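Local structure of extracellular invertase (Aspergillus kawachii, 5XH8) at residues R29-P34 against L370-E375; T190-I195 against L208-D213; P204-Y209 against F245-G250; R469-K474 against N580-V585; T505-R510 against S567-S572. The protein probably hydrolyses beta-fructofuranosides such as sucrose and has high transfructosylation activity, moving fructosyl units onto acceptor sugars to form fructooligosaccharides such as 1-kestose. All coordinates share one frame; numbering follows the deposited sequence.

The five contacts sample both halves of a family 32 glycoside hydrolase, a beta-propeller followed by a beta-sandwich. Interactions 2 and 3 lie in the propeller, share Leu-208 and Tyr-209 on strand 203-211, and have centres 14 Å apart; between them Ile-195 N probably donates to Phe-207 O at 2.9 Å. In interaction 3 the side chain of Phe-245 is about 4 Å from one bound glycerol, and Trp-568 O of interaction 5 bonds to a glycerol. Interaction 1, centred 25 Å from interaction 3, lies near the chain's middle, with the side chain of Leu-371 about 9 Å from the sodium ion. Interactions 4 and 5, centres 29 Å apart, join loops of the sandwich.

Interaction 1 (R29-P34 against L370-E375); sequences RAHVLP and LLLPRE
His-31 settles against Leu-370 and Leu-372, and its side chain shows how one imidazole can serve two kinds of contact at once. CB and CG each lie 3.8 Å from Leu-370 O. A first torsion of -81° turns CG anti to the carbonyl carbon, and the ring that follows presents its CD2 edge to strand 366-385. CD2 is 3.2 Å from Leu-370 O, which lies in the ring plane, and Leu-371 CA borders the same edge. NE2 and CE1 pass beneath the methyl group of Leu-372: CD2 of that leucine stands 3.6 Å above the plane, offset toward the rim, in a CH-pi contact. ND1 turns to Asp-547 and NE2 to Glu-552, both from the sandwich domain.

Beside the ring, Leu-370 N donates to Val-32 O at 2.9 Å, nearly along the C=O axis. A water takes the N-H of Val-32 and donates to Leu-371 O at 2.7 Å, while Val-32 CG1 packs on Leu-370 CD1 at 3.7 Å. Helix 420-426 packs on Leu-372 through Thr-422 and Leu-426.

The contacts of the ring thus link the N-terminal loop to strand 366-385 and to the sandwich. With both ring nitrogens hydrogen-bonded to carboxylates and an edge carbon facing a carbonyl oxygen, the surroundings of this buried imidazole would probably favour its protonated form.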
# COMPACT_ATOMS: atom_id res chain seq x y z
N ARG A 29 -25.11 7.39 33.54
CA ARG A 29 -26.18 8.07 32.78
C ARG A 29 -25.79 9.37 32.07
O ARG A 29 -26.52 9.80 31.17
CB ARG A 29 -27.38 8.32 33.71
CG ARG A 29 -27.17 9.37 34.78
CD ARG A 29 -28.50 9.76 35.44
NE ARG A 29 -29.14 8.63 36.13
CZ ARG A 29 -29.62 8.61 37.38
NH1 ARG A 29 -29.62 9.69 38.19
NH2 ARG A 29 -30.15 7.48 37.83
N ALA A 30 -24.70 9.99 32.51
CA ALA A 30 -24.27 11.31 32.00
C ALA A 30 -22.96 11.26 31.18
O ALA A 30 -22.31 12.29 30.99
CB ALA A 30 -24.09 12.26 33.17
N HIS A 31 -22.58 10.07 30.70
CA HIS A 31 -21.32 9.87 29.96
C HIS A 31 -21.57 9.32 28.55
O HIS A 31 -22.58 8.68 28.28
CB HIS A 31 -20.41 8.90 30.72
CG HIS A 31 -19.65 9.54 31.84
ND1 HIS A 31 -20.23 9.88 33.04
CD2 HIS A 31 -18.35 9.90 31.94
CE1 HIS A 31 -19.33 10.42 33.82
NE2 HIS A 31 -18.18 10.44 33.18
N VAL A 32 -20.60 9.56 27.66
CA VAL A 32 -20.64 9.01 26.30
C VAL A 32 -20.14 7.57 26.28
O VAL A 32 -18.98 7.30 26.59
CB VAL A 32 -19.82 9.88 25.29
CG1 VAL A 32 -19.69 9.19 23.92
CG2 VAL A 32 -20.47 11.23 25.14
N LEU A 33 -21.03 6.66 25.91
CA LEU A 33 -20.69 5.28 25.68
C LEU A 33 -21.76 4.70 24.74
O LEU A 33 -22.85 5.23 24.66
CB LEU A 33 -20.59 4.52 27.03
CG LEU A 33 -21.84 4.05 27.77
CD1 LEU A 33 -21.41 3.24 29.00
CD2 LEU A 33 -22.76 5.21 28.18
N PRO A 34 -21.45 3.60 24.04
CA PRO A 34 -22.43 3.05 23.09
C PRO A 34 -23.68 2.49 23.78
O PRO A 34 -23.70 2.35 25.02
CB PRO A 34 -21.65 1.94 22.37
CG PRO A 34 -20.53 1.60 23.30
CD PRO A 34 -20.20 2.85 24.03
N LEU A 370 -16.27 6.88 27.62
CA LEU A 370 -15.50 8.10 27.53
C LEU A 370 -15.75 8.88 28.80
O LEU A 370 -16.83 8.76 29.42
CB LEU A 370 -15.92 8.95 26.32
CG LEU A 370 -15.83 8.31 24.94
CD1 LEU A 370 -15.98 9.37 23.84
CD2 LEU A 370 -14.53 7.55 24.78
N LEU A 371 -14.77 9.69 29.18
CA LEU A 371 -14.97 10.64 30.28
C LEU A 371 -15.75 11.88 29.80
O LEU A 371 -16.07 12.03 28.60
CB LEU A 371 -13.62 11.02 30.87
CG LEU A 371 -12.82 9.81 31.39
CD1 LEU A 371 -11.53 10.29 32.03
CD2 LEU A 371 -13.64 9.00 32.39
N LEU A 372 -16.13 12.73 30.75
CA LEU A 372 -16.88 13.93 30.43
C LEU A 372 -16.07 14.80 29.43
O LEU A 372 -14.85 14.87 29.53
CB LEU A 372 -17.13 14.78 31.69
CG LEU A 372 -17.89 14.14 32.86
CD1 LEU A 372 -17.74 15.04 34.08
CD2 LEU A 372 -19.34 13.90 32.47
N PRO A 373 -16.75 15.45 28.48
CA PRO A 373 -16.00 16.34 27.59
C PRO A 373 -15.31 17.41 28.41
O PRO A 373 -15.93 17.94 29.35
CB PRO A 373 -17.10 16.97 26.71
CG PRO A 373 -18.37 16.78 27.48
CD PRO A 373 -18.19 15.49 28.22
N ARG A 374 -14.06 17.71 28.07
CA ARG A 374 -13.27 18.69 28.81
C ARG A 374 -12.85 19.85 27.89
O ARG A 374 -12.39 19.63 26.76
CB ARG A 374 -12.05 18.05 29.43
CG ARG A 374 -12.39 17.07 30.53
CD ARG A 374 -11.23 16.25 31.03
NE ARG A 374 -11.74 15.29 32.02
CZ ARG A 374 -11.04 14.33 32.61
NH1 ARG A 374 -9.76 14.14 32.34
NH2 ARG A 374 -11.65 13.55 33.49
N GLU A 375 -13.04 21.08 28.39
CA GLU A 375 -12.48 22.29 27.79
C GLU A 375 -11.01 22.39 28.18
O GLU A 375 -10.67 22.21 29.36
CB GLU A 375 -13.26 23.55 28.23
CG GLU A 375 -14.59 23.67 27.55
CD GLU A 375 -15.41 24.85 28.04
OE1 GLU A 375 -14.80 25.80 28.52
OE2 GLU A 375 -16.66 24.85 27.92
O HOH W 1 -18.74 11.59 28.19

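Interaction 2 (T190-I195 against L208-D213); sequences TWYTVI and LYRQYD
Tyr-209 and Thr-193 face each other as a hydrogen-bonded antiparallel pair, each serving the other as donor and acceptor. Tyr-209 N reaches Thr-193 O at 2.8 Å. The return bond, Thr-193 N to Tyr-209 O, is 2.9 Å long, but its donor stands 38° above the carbonyl plane. Tyr-209 O also receives a CA-H contact from Tyr-192 at a CA-to-O distance of 3.2 Å. Further along, Gln-211 N gives a nearly straight bond of 3.0 Å to Trp-191 O.

The two strands form a beta hairpin, the inner pair of a four-stranded antiparallel sheet that makes one blade of the family 32 propeller. Other backbone bonds run outward in the blade: Tyr-192 and Val-194 bond to Phe-175 and Tyr-173 on strand 166-176, and Leu-208 bonds to strand 219-227.

On one face of the sheet, Tyr-192 and Arg-210 lie side by side and point the same way, with ring and guanidinium planes 28° apart; Arg-210 CB is 3.7 Å from Tyr-192 CD1. Their polar ends are taken up beyond the hairpin. Tyr-192 OH bonds to Asp-181 and Ser-186, while the guanidinium pairs with Glu-220 and also reaches Ser-186 and the carbonyl of Leu-184. Val-194 CG1 meets Leu-208 CD1 at 3.7 Å on this same face. The opposite one carries Tyr-209, whose CE1 is touched by Ile-195 CD1 at 3.7 Å. Thr-190 OG1, at the strand's approach, bonds to the carbonyl oxygen of Lys-187.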
# COMPACT_ATOMS: atom_id res chain seq x y z
N THR A 190 -3.59 25.58 5.27
CA THR A 190 -3.11 24.26 4.95
C THR A 190 -3.54 23.29 6.07
O THR A 190 -3.49 23.61 7.24
CB THR A 190 -1.57 24.27 4.79
OG1 THR A 190 -1.21 24.89 3.53
CG2 THR A 190 -0.97 22.88 4.84
N TRP A 191 -3.90 22.09 5.67
CA TRP A 191 -4.21 21.01 6.61
C TRP A 191 -2.92 20.27 6.83
O TRP A 191 -2.25 19.87 5.87
CB TRP A 191 -5.30 20.09 6.06
CG TRP A 191 -6.68 20.64 6.29
CD1 TRP A 191 -7.50 21.27 5.36
CD2 TRP A 191 -7.43 20.58 7.50
NE1 TRP A 191 -8.69 21.61 5.95
CE2 TRP A 191 -8.68 21.20 7.26
CE3 TRP A 191 -7.17 20.05 8.77
CZ2 TRP A 191 -9.66 21.33 8.24
CZ3 TRP A 191 -8.15 20.18 9.75
CH2 TRP A 191 -9.37 20.81 9.48
N TYR A 192 -2.54 20.14 8.10
CA TYR A 192 -1.46 19.29 8.57
C TYR A 192 -2.04 17.98 9.11
O TYR A 192 -3.20 17.94 9.51
CB TYR A 192 -0.65 19.98 9.68
CG TYR A 192 -0.06 21.28 9.17
CD1 TYR A 192 1.12 21.29 8.42
CD2 TYR A 192 -0.73 22.48 9.36
CE1 TYR A 192 1.64 22.48 7.92
CE2 TYR A 192 -0.22 23.67 8.87
CZ TYR A 192 0.96 23.67 8.15
OH TYR A 192 1.44 24.85 7.63
N THR A 193 -1.21 16.95 9.13
CA THR A 193 -1.50 15.70 9.79
C THR A 193 -0.30 15.29 10.60
O THR A 193 0.81 15.30 10.09
CB THR A 193 -1.84 14.58 8.77
OG1 THR A 193 -3.02 14.94 8.04
CG2 THR A 193 -2.07 13.28 9.48
N VAL A 194 -0.53 14.94 11.86
CA VAL A 194 0.45 14.15 12.61
C VAL A 194 0.04 12.69 12.65
O VAL A 194 -1.15 12.37 12.77
CB VAL A 194 0.78 14.65 14.05
CG1 VAL A 194 1.61 15.92 13.98
CG2 VAL A 194 -0.47 14.83 14.91
N ILE A 195 1.05 11.82 12.55
CA ILE A 195 0.87 10.38 12.70
C ILE A 195 1.74 9.99 13.88
O ILE A 195 2.86 10.48 13.99
CB ILE A 195 1.26 9.64 11.40
CG1 ILE A 195 0.34 10.10 10.23
CG2 ILE A 195 1.16 8.13 11.63
CD1 ILE A 195 0.64 9.47 8.88
N LEU A 208 5.19 14.40 11.01
CA LEU A 208 4.38 15.55 10.59
C LEU A 208 4.29 15.59 9.08
O LEU A 208 5.29 15.34 8.40
CB LEU A 208 4.99 16.87 11.13
CG LEU A 208 4.29 18.19 10.78
CD1 LEU A 208 2.89 18.26 11.41
CD2 LEU A 208 5.13 19.40 11.20
N TYR A 209 3.10 15.91 8.57
CA TYR A 209 2.83 16.04 7.14
C TYR A 209 1.99 17.26 6.84
O TYR A 209 1.24 17.73 7.69
CB TYR A 209 2.05 14.80 6.61
CG TYR A 209 2.78 13.50 6.71
CD1 TYR A 209 2.86 12.83 7.92
CD2 TYR A 209 3.37 12.92 5.59
CE1 TYR A 209 3.54 11.63 8.02
CE2 TYR A 209 4.04 11.72 5.69
CZ TYR A 209 4.11 11.07 6.91
OH TYR A 209 4.79 9.90 7.02
N ARG A 210 2.05 17.74 5.60
CA ARG A 210 1.08 18.75 5.14
C ARG A 210 0.48 18.30 3.84
O ARG A 210 1.13 17.59 3.08
CB ARG A 210 1.72 20.13 5.01
CG ARG A 210 2.74 20.30 3.90
CD ARG A 210 3.23 21.75 3.85
NE ARG A 210 4.37 21.86 2.96
CZ ARG A 210 5.14 22.93 2.80
NH1 ARG A 210 4.94 24.07 3.46
NH2 ARG A 210 6.14 22.86 1.93
N GLN A 211 -0.76 18.71 3.58
CA GLN A 211 -1.40 18.42 2.31
C GLN A 211 -0.56 19.05 1.19
O GLN A 211 -0.01 20.14 1.36
CB GLN A 211 -2.86 18.91 2.26
CG GLN A 211 -3.04 20.40 2.15
CD GLN A 211 -4.48 20.82 1.98
OE1 GLN A 211 -5.18 20.42 1.05
NE2 GLN A 211 -4.91 21.66 2.86
N TYR A 212 -0.41 18.32 0.11
CA TYR A 212 0.36 18.75 -1.04
C TYR A 212 -0.56 19.30 -2.13
O TYR A 212 -0.20 20.21 -2.87
CB TYR A 212 1.14 17.55 -1.57
CG TYR A 212 2.11 17.86 -2.68
CD1 TYR A 212 3.31 18.53 -2.40
CD2 TYR A 212 1.86 17.46 -3.99
CE1 TYR A 212 4.22 18.81 -3.41
CE2 TYR A 212 2.77 17.72 -5.01
CZ TYR A 212 3.95 18.40 -4.70
OH TYR A 212 4.86 18.68 -5.68
N ASP A 213 -1.76 18.73 -2.21
CA ASP A 213 -2.78 19.11 -3.16
C ASP A 213 -4.07 19.38 -2.41
O ASP A 213 -4.35 18.81 -1.33
CB ASP A 213 -3.04 17.99 -4.16
CG ASP A 213 -3.54 16.68 -3.48
OD1 ASP A 213 -2.82 16.13 -2.64
OD2 ASP A 213 -4.67 16.23 -3.78

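Interaction 3 (P204-Y209 against F245-G250); sequences PAQFLY and FNFETG
The amide of Gln-206, whose NE2 lies 3.9 Å from Gly-250 CA, is gripped at both ends by groups beyond the contact: OE1 accepts from Trp-225 NE1, and NE2 is hydrogen-bonded to Thr-268 OG1. Two such bonds fix the amide's rotation. Gly-250, having no side chain, lets the amide lie close over its backbone.

Apart from that polar end the contact is apolar, and Pro-204 with Phe-247 carries it. Pro-204 CB stands 3.3 Å above the centre of the phenyl ring, 13° off its normal, in a close CH-pi contact. Pro-204 CG slants from there toward the rim and comes 3.7 Å from CE1 of Phe-247. The CB of Phe-247 points toward the proline's strand, and a first torsion of -70° sets CG anti to the carbonyl carbon, beside the backbone N. Elsewhere on the ring, Phe-247 CD2 is 3.6 Å from Ala-205 N, and Gln-206 N lies near the ring's plane. Trp-226, and Ile-270 and Thr-272 of strand 265-274, also touch the phenyl group.

The chain turns a corner at Thr-249, whose N-H goes to Asp-171, and Glu-248 pairs with Arg-170; these two partners appear to belong to the Arg-Asp-Pro signature of the family. At the other end Phe-245 stacks on Trp-125 close to a bound glycerol. A strand of one sheet thus packs on the first strand of the next, as at the seam between adjacent blades of a beta-propeller, probably near its central pocket.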
# COMPACT_ATOMS: atom_id res chain seq x y z
N PRO A 204 10.05 7.20 20.69
CA PRO A 204 8.76 7.72 20.24
C PRO A 204 8.83 8.99 19.41
O PRO A 204 9.79 9.78 19.54
CB PRO A 204 8.02 8.01 21.56
CG PRO A 204 9.11 8.20 22.57
CD PRO A 204 10.16 7.23 22.16
N ALA A 205 7.82 9.21 18.57
CA ALA A 205 7.77 10.36 17.70
C ALA A 205 6.39 10.66 17.13
O ALA A 205 5.54 9.77 17.04
CB ALA A 205 8.74 10.18 16.54
N GLN A 206 6.20 11.92 16.75
CA GLN A 206 5.15 12.33 15.87
C GLN A 206 5.77 12.66 14.53
O GLN A 206 6.71 13.49 14.43
CB GLN A 206 4.43 13.56 16.39
CG GLN A 206 3.68 13.32 17.69
CD GLN A 206 2.87 14.54 18.12
OE1 GLN A 206 2.92 15.60 17.49
NE2 GLN A 206 2.11 14.38 19.18
N PHE A 207 5.23 12.01 13.50
CA PHE A 207 5.61 12.26 12.12
C PHE A 207 4.65 13.30 11.56
O PHE A 207 3.43 13.08 11.60
CB PHE A 207 5.51 10.96 11.32
CG PHE A 207 6.31 9.83 11.90
CD1 PHE A 207 7.68 9.72 11.64
CD2 PHE A 207 5.71 8.91 12.73
CE1 PHE A 207 8.41 8.68 12.18
CE2 PHE A 207 6.43 7.87 13.26
CZ PHE A 207 7.79 7.76 13.00
N LEU A 208 5.19 14.40 11.01
CA LEU A 208 4.38 15.55 10.59
C LEU A 208 4.29 15.59 9.08
O LEU A 208 5.29 15.34 8.40
CB LEU A 208 4.99 16.87 11.13
CG LEU A 208 4.29 18.19 10.78
CD1 LEU A 208 2.89 18.26 11.41
CD2 LEU A 208 5.13 19.40 11.20
N TYR A 209 3.10 15.91 8.57
CA TYR A 209 2.83 16.04 7.14
C TYR A 209 1.99 17.26 6.84
O TYR A 209 1.24 17.73 7.69
CB TYR A 209 2.05 14.80 6.61
CG TYR A 209 2.78 13.50 6.71
CD1 TYR A 209 2.86 12.83 7.92
CD2 TYR A 209 3.37 12.92 5.59
CE1 TYR A 209 3.54 11.63 8.02
CE2 TYR A 209 4.04 11.72 5.69
CZ TYR A 209 4.11 11.07 6.91
OH TYR A 209 4.79 9.90 7.02
N PHE A 245 7.92 4.06 25.26
CA PHE A 245 8.40 3.33 24.07
C PHE A 245 7.71 3.63 22.76
O PHE A 245 8.19 3.22 21.70
CB PHE A 245 8.36 1.86 24.35
CG PHE A 245 9.31 1.43 25.45
CD1 PHE A 245 8.93 1.48 26.78
CD2 PHE A 245 10.59 0.97 25.14
CE1 PHE A 245 9.79 1.07 27.79
CE2 PHE A 245 11.47 0.56 26.14
CZ PHE A 245 11.07 0.60 27.47
N ASN A 246 6.59 4.35 22.80
CA ASN A 246 5.80 4.63 21.60
C ASN A 246 4.76 5.69 21.94
O ASN A 246 4.22 5.67 23.03
CB ASN A 246 5.11 3.34 21.13
CG ASN A 246 4.43 3.50 19.79
OD1 ASN A 246 5.09 3.76 18.77
ND2 ASN A 246 3.12 3.35 19.77
N PHE A 247 4.52 6.63 21.03
CA PHE A 247 3.44 7.60 21.17
C PHE A 247 2.19 7.12 20.39
O PHE A 247 2.31 6.56 19.30
CB PHE A 247 3.80 8.98 20.60
CG PHE A 247 4.84 9.76 21.39
CD1 PHE A 247 5.17 9.47 22.72
CD2 PHE A 247 5.46 10.84 20.78
CE1 PHE A 247 6.12 10.22 23.39
CE2 PHE A 247 6.42 11.60 21.46
CZ PHE A 247 6.73 11.29 22.77
N GLU A 248 1.01 7.40 20.97
CA GLU A 248 -0.30 7.06 20.40
C GLU A 248 -1.20 8.30 20.47
O GLU A 248 -0.98 9.21 21.29
CB GLU A 248 -0.93 5.91 21.19
CG GLU A 248 -0.10 4.61 21.17
CD GLU A 248 -0.92 3.40 21.53
OE1 GLU A 248 -1.12 3.17 22.75
OE2 GLU A 248 -1.43 2.72 20.58
N THR A 249 -2.20 8.34 19.59
CA THR A 249 -3.29 9.33 19.59
C THR A 249 -2.85 10.79 19.79
O THR A 249 -3.49 11.56 20.54
CB THR A 249 -4.40 8.96 20.61
OG1 THR A 249 -3.90 9.07 21.95
CG2 THR A 249 -4.87 7.54 20.36
N GLY A 250 -1.77 11.15 19.12
CA GLY A 250 -1.26 12.51 19.11
C GLY A 250 -2.31 13.47 18.58
O GLY A 250 -2.77 13.28 17.47

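Interaction 4 (R469-K474 against N580-V585); sequences RGSGLK and NGVGGV
Asn-580 reaches across to Gly-472 and Lys-474, and around its amide the contact is tight. Asn-580 ND2 donates to Gly-472 O at 2.7 Å, with that oxygen only 5° out of the amide plane. OD1 takes two donors from opposite faces of its plane: Lys-474 N at 3.0 Å and, from its own loop, Val-582 N at 3.3 Å. The backbone adds a bond from Asn-580 N to Lys-474 O, also 3.0 Å. The CB of Asn-580 points toward the other segment, and a first torsion of 70° places CG between the backbone N and the carbonyl carbon. With both its amide atoms engaged, the group can hardly turn over.

Next to it Leu-473 is buried. Its CD1 rests 3.6 Å from Gly-584 O and similarly near Val-582 O, while CB also touches the latter; Phe-464, Ala-468 and Phe-493 also touch it. Ser-471 OG accepts from Leu-473 N, an ST turn that shapes this approach, and is also hydrogen-bonded to Ala-468 O.

The other side is looser and open to solvent. Val-582 is exposed, yet lays CG1 against the backbone, 3.5 Å from Leu-473 N. The extended aliphatic chain of Lys-474 crosses the amide at about a right angle, with CB 3.7 Å from Asn-580 ND2, and its end leads away.

The loop joining strands 574-580 and 585-594 of the C-terminal beta-sandwich thus starts with an Asx turn, closed by Asn-580 on Val-582, and Asn-580 fastens it to the start of strand 474-481.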
# COMPACT_ATOMS: atom_id res chain seq x y z
N ARG A 469 2.53 21.37 54.98
CA ARG A 469 3.64 21.19 54.02
C ARG A 469 4.66 20.16 54.50
O ARG A 469 5.05 20.16 55.66
CB ARG A 469 4.32 22.54 53.76
CG ARG A 469 5.40 22.56 52.69
CD ARG A 469 4.82 22.61 51.29
NE ARG A 469 4.03 23.81 50.98
CZ ARG A 469 3.26 23.95 49.89
NH1 ARG A 469 3.17 22.98 48.97
NH2 ARG A 469 2.57 25.08 49.69
N GLY A 470 5.04 19.23 53.62
CA GLY A 470 5.98 18.18 53.96
C GLY A 470 5.58 17.19 55.05
O GLY A 470 6.41 16.39 55.47
N SER A 471 4.32 17.22 55.50
CA SER A 471 3.88 16.43 56.65
C SER A 471 3.14 15.17 56.23
O SER A 471 2.91 14.94 55.04
CB SER A 471 2.94 17.26 57.53
OG SER A 471 1.61 17.20 57.04
N GLY A 472 2.73 14.39 57.23
CA GLY A 472 1.95 13.17 57.02
C GLY A 472 0.44 13.36 56.97
O GLY A 472 -0.30 12.39 57.12
N LEU A 473 -0.02 14.60 56.75
CA LEU A 473 -1.45 14.91 56.56
C LEU A 473 -2.08 14.13 55.38
O LEU A 473 -1.46 13.98 54.31
CB LEU A 473 -1.65 16.42 56.34
CG LEU A 473 -3.10 16.90 56.10
CD1 LEU A 473 -3.37 18.23 56.77
CD2 LEU A 473 -3.46 17.00 54.60
N LYS A 474 -3.31 13.66 55.63
CA LYS A 474 -4.21 13.08 54.64
C LYS A 474 -5.60 13.58 54.96
O LYS A 474 -6.11 13.27 56.04
CB LYS A 474 -4.21 11.56 54.70
CG LYS A 474 -2.89 10.94 54.31
CD LYS A 474 -2.84 9.47 54.63
CE LYS A 474 -1.40 9.04 54.78
NZ LYS A 474 -1.29 7.58 54.64
N ASN A 580 -6.75 12.33 58.77
CA ASN A 580 -5.96 11.29 59.49
C ASN A 580 -5.39 11.77 60.84
O ASN A 580 -4.63 11.05 61.48
CB ASN A 580 -4.85 10.72 58.61
CG ASN A 580 -3.73 11.70 58.35
OD1 ASN A 580 -3.93 12.92 58.44
ND2 ASN A 580 -2.57 11.19 57.97
N GLY A 581 -5.71 12.99 61.24
CA GLY A 581 -5.30 13.52 62.51
C GLY A 581 -3.99 14.26 62.49
O GLY A 581 -3.68 14.94 63.46
N VAL A 582 -3.22 14.16 61.40
CA VAL A 582 -1.92 14.83 61.30
C VAL A 582 -2.16 16.28 60.89
O VAL A 582 -2.45 16.58 59.72
CB VAL A 582 -0.97 14.10 60.34
CG1 VAL A 582 0.35 14.86 60.20
CG2 VAL A 582 -0.73 12.68 60.81
N GLY A 583 -2.08 17.18 61.87
CA GLY A 583 -2.33 18.59 61.67
C GLY A 583 -3.81 18.84 61.58
O GLY A 583 -4.61 18.04 62.07
N GLY A 584 -4.17 19.95 60.95
CA GLY A 584 -5.54 20.38 60.81
C GLY A 584 -5.92 20.67 59.37
O GLY A 584 -5.06 20.89 58.52
N VAL A 585 -7.23 20.67 59.13
CA VAL A 585 -7.83 20.98 57.82
C VAL A 585 -9.08 21.76 58.04
O VAL A 585 -9.86 21.39 58.91
CB VAL A 585 -8.38 19.72 57.09
CG1 VAL A 585 -8.37 19.94 55.59
CG2 VAL A 585 -7.67 18.47 57.52

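Interaction 5 (T505-R510 against S567-S572); sequences TSAAAR and SWYANS
A first torsion of -74° turns CG of Tyr-569 anti to its carbonyl carbon, and the ring that follows meets Ala-507; in neighbouring Trp-568 the value of 177° sets CG anti to the backbone N, and the indole leads away. Tyr-569 thus meets Ala-507 with its ring, Trp-568 with its CB. Ala-507 CB is 3.6 Å from Tyr-569 CE2, approaching the ring obliquely, and 4.5 Å from Trp-568 CB. The two aromatics also support each other, for Trp-568 CD1 stands 3.9 Å above the centre of the tyrosine ring.

Further back the chains meet through backbone. Ser-567 CA makes a CA-H contact with Thr-505 O at 3.6 Å, and Ser-567 CB lies equally near that oxygen.

A polar link runs through Glu-485, whose OE2 accepts from both Ala-507 N and Trp-568 N, so one carboxylate oxygen ties the segments together; Ser-506 OG also bonds to Arg-566 O. On the Ala-507 side, the guanidinium of Arg-510 lies flat over Ala-507 CA, 3.6 Å below its plane. Trp-568 NE1 bonds to Val-9 O, and Leu-14 touches both Ala-508 and Trp-568, which brings in the N-terminal arm. Trp-568 O holds a glycerol, probably from the crystallisation liquor.

From Tyr-569 to Ser-572 the chain makes a type I beta turn. The contact joins two loops between strands, at one end of the C-terminal beta-sandwich of family 32.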
# COMPACT_ATOMS: atom_id res chain seq x y z
N THR A 505 -13.85 -0.51 48.22
CA THR A 505 -14.88 0.08 47.36
C THR A 505 -15.97 -0.92 46.99
O THR A 505 -17.15 -0.58 47.03
CB THR A 505 -14.27 0.65 46.04
OG1 THR A 505 -13.47 1.80 46.34
CG2 THR A 505 -15.34 1.05 45.03
N SER A 506 -15.56 -2.14 46.64
CA SER A 506 -16.45 -3.13 46.03
C SER A 506 -16.51 -4.47 46.76
O SER A 506 -15.54 -5.23 46.74
CB SER A 506 -16.02 -3.41 44.60
OG SER A 506 -16.98 -4.25 43.98
N ALA A 507 -17.67 -4.78 47.34
CA ALA A 507 -17.94 -6.12 47.90
C ALA A 507 -17.93 -7.21 46.82
O ALA A 507 -17.66 -8.37 47.12
CB ALA A 507 -19.26 -6.13 48.64
N ALA A 508 -18.20 -6.83 45.56
CA ALA A 508 -18.08 -7.77 44.44
C ALA A 508 -16.65 -8.18 44.13
O ALA A 508 -16.41 -9.31 43.69
CB ALA A 508 -18.74 -7.20 43.19
N ALA A 509 -15.68 -7.31 44.40
CA ALA A 509 -14.25 -7.65 44.24
C ALA A 509 -13.77 -8.80 45.13
O ALA A 509 -12.74 -9.40 44.86
CB ALA A 509 -13.38 -6.42 44.49
N ARG A 510 -14.52 -9.08 46.20
CA ARG A 510 -14.22 -10.17 47.13
C ARG A 510 -14.75 -11.50 46.62
O ARG A 510 -14.27 -12.53 47.05
CB ARG A 510 -14.82 -9.87 48.53
CG ARG A 510 -14.32 -8.56 49.14
CD ARG A 510 -15.15 -8.03 50.31
NE ARG A 510 -14.96 -6.57 50.40
CZ ARG A 510 -15.81 -5.69 50.94
NH1 ARG A 510 -16.94 -6.07 51.53
NH2 ARG A 510 -15.52 -4.39 50.89
N SER A 567 -19.07 -0.13 43.40
CA SER A 567 -19.77 -0.52 44.63
C SER A 567 -21.01 -1.34 44.27
O SER A 567 -21.69 -1.07 43.26
CB SER A 567 -20.12 0.70 45.50
OG SER A 567 -21.23 1.42 44.98
N TRP A 568 -21.29 -2.34 45.11
CA TRP A 568 -22.42 -3.25 44.93
C TRP A 568 -23.72 -2.83 45.64
O TRP A 568 -24.78 -2.84 45.00
CB TRP A 568 -22.02 -4.65 45.42
CG TRP A 568 -23.15 -5.62 45.33
CD1 TRP A 568 -23.97 -6.01 46.35
CD2 TRP A 568 -23.61 -6.29 44.16
NE1 TRP A 568 -24.91 -6.89 45.87
CE2 TRP A 568 -24.72 -7.07 44.53
CE3 TRP A 568 -23.19 -6.30 42.82
CZ2 TRP A 568 -25.41 -7.88 43.63
CZ3 TRP A 568 -23.89 -7.09 41.91
CH2 TRP A 568 -24.98 -7.87 42.32
N TYR A 569 -23.64 -2.55 46.94
CA TYR A 569 -24.83 -2.46 47.81
C TYR A 569 -25.61 -1.17 47.56
O TYR A 569 -25.02 -0.09 47.41
CB TYR A 569 -24.45 -2.57 49.32
CG TYR A 569 -24.07 -3.96 49.77
CD1 TYR A 569 -25.05 -4.92 50.02
CD2 TYR A 569 -22.73 -4.33 49.94
CE1 TYR A 569 -24.72 -6.22 50.42
CE2 TYR A 569 -22.39 -5.63 50.35
CZ TYR A 569 -23.40 -6.56 50.59
OH TYR A 569 -23.08 -7.84 50.97
N ALA A 570 -26.93 -1.29 47.52
CA ALA A 570 -27.83 -0.17 47.28
C ALA A 570 -27.57 1.00 48.25
O ALA A 570 -27.61 2.17 47.83
CB ALA A 570 -29.28 -0.63 47.36
N ASN A 571 -27.22 0.64 49.49
CA ASN A 571 -26.94 1.58 50.60
C ASN A 571 -25.59 2.21 50.59
O ASN A 571 -25.31 2.97 51.49
CB ASN A 571 -26.92 0.83 51.95
CG ASN A 571 -28.24 0.30 52.34
OD1 ASN A 571 -29.23 0.45 51.61
ND2 ASN A 571 -28.28 -0.37 53.49
N SER A 572 -24.72 1.85 49.66
CA SER A 572 -23.38 2.43 49.66
C SER A 572 -23.39 3.82 48.99
O SER A 572 -22.81 4.03 47.91
CB SER A 572 -22.39 1.46 49.02
OG SER A 572 -22.20 0.33 49.87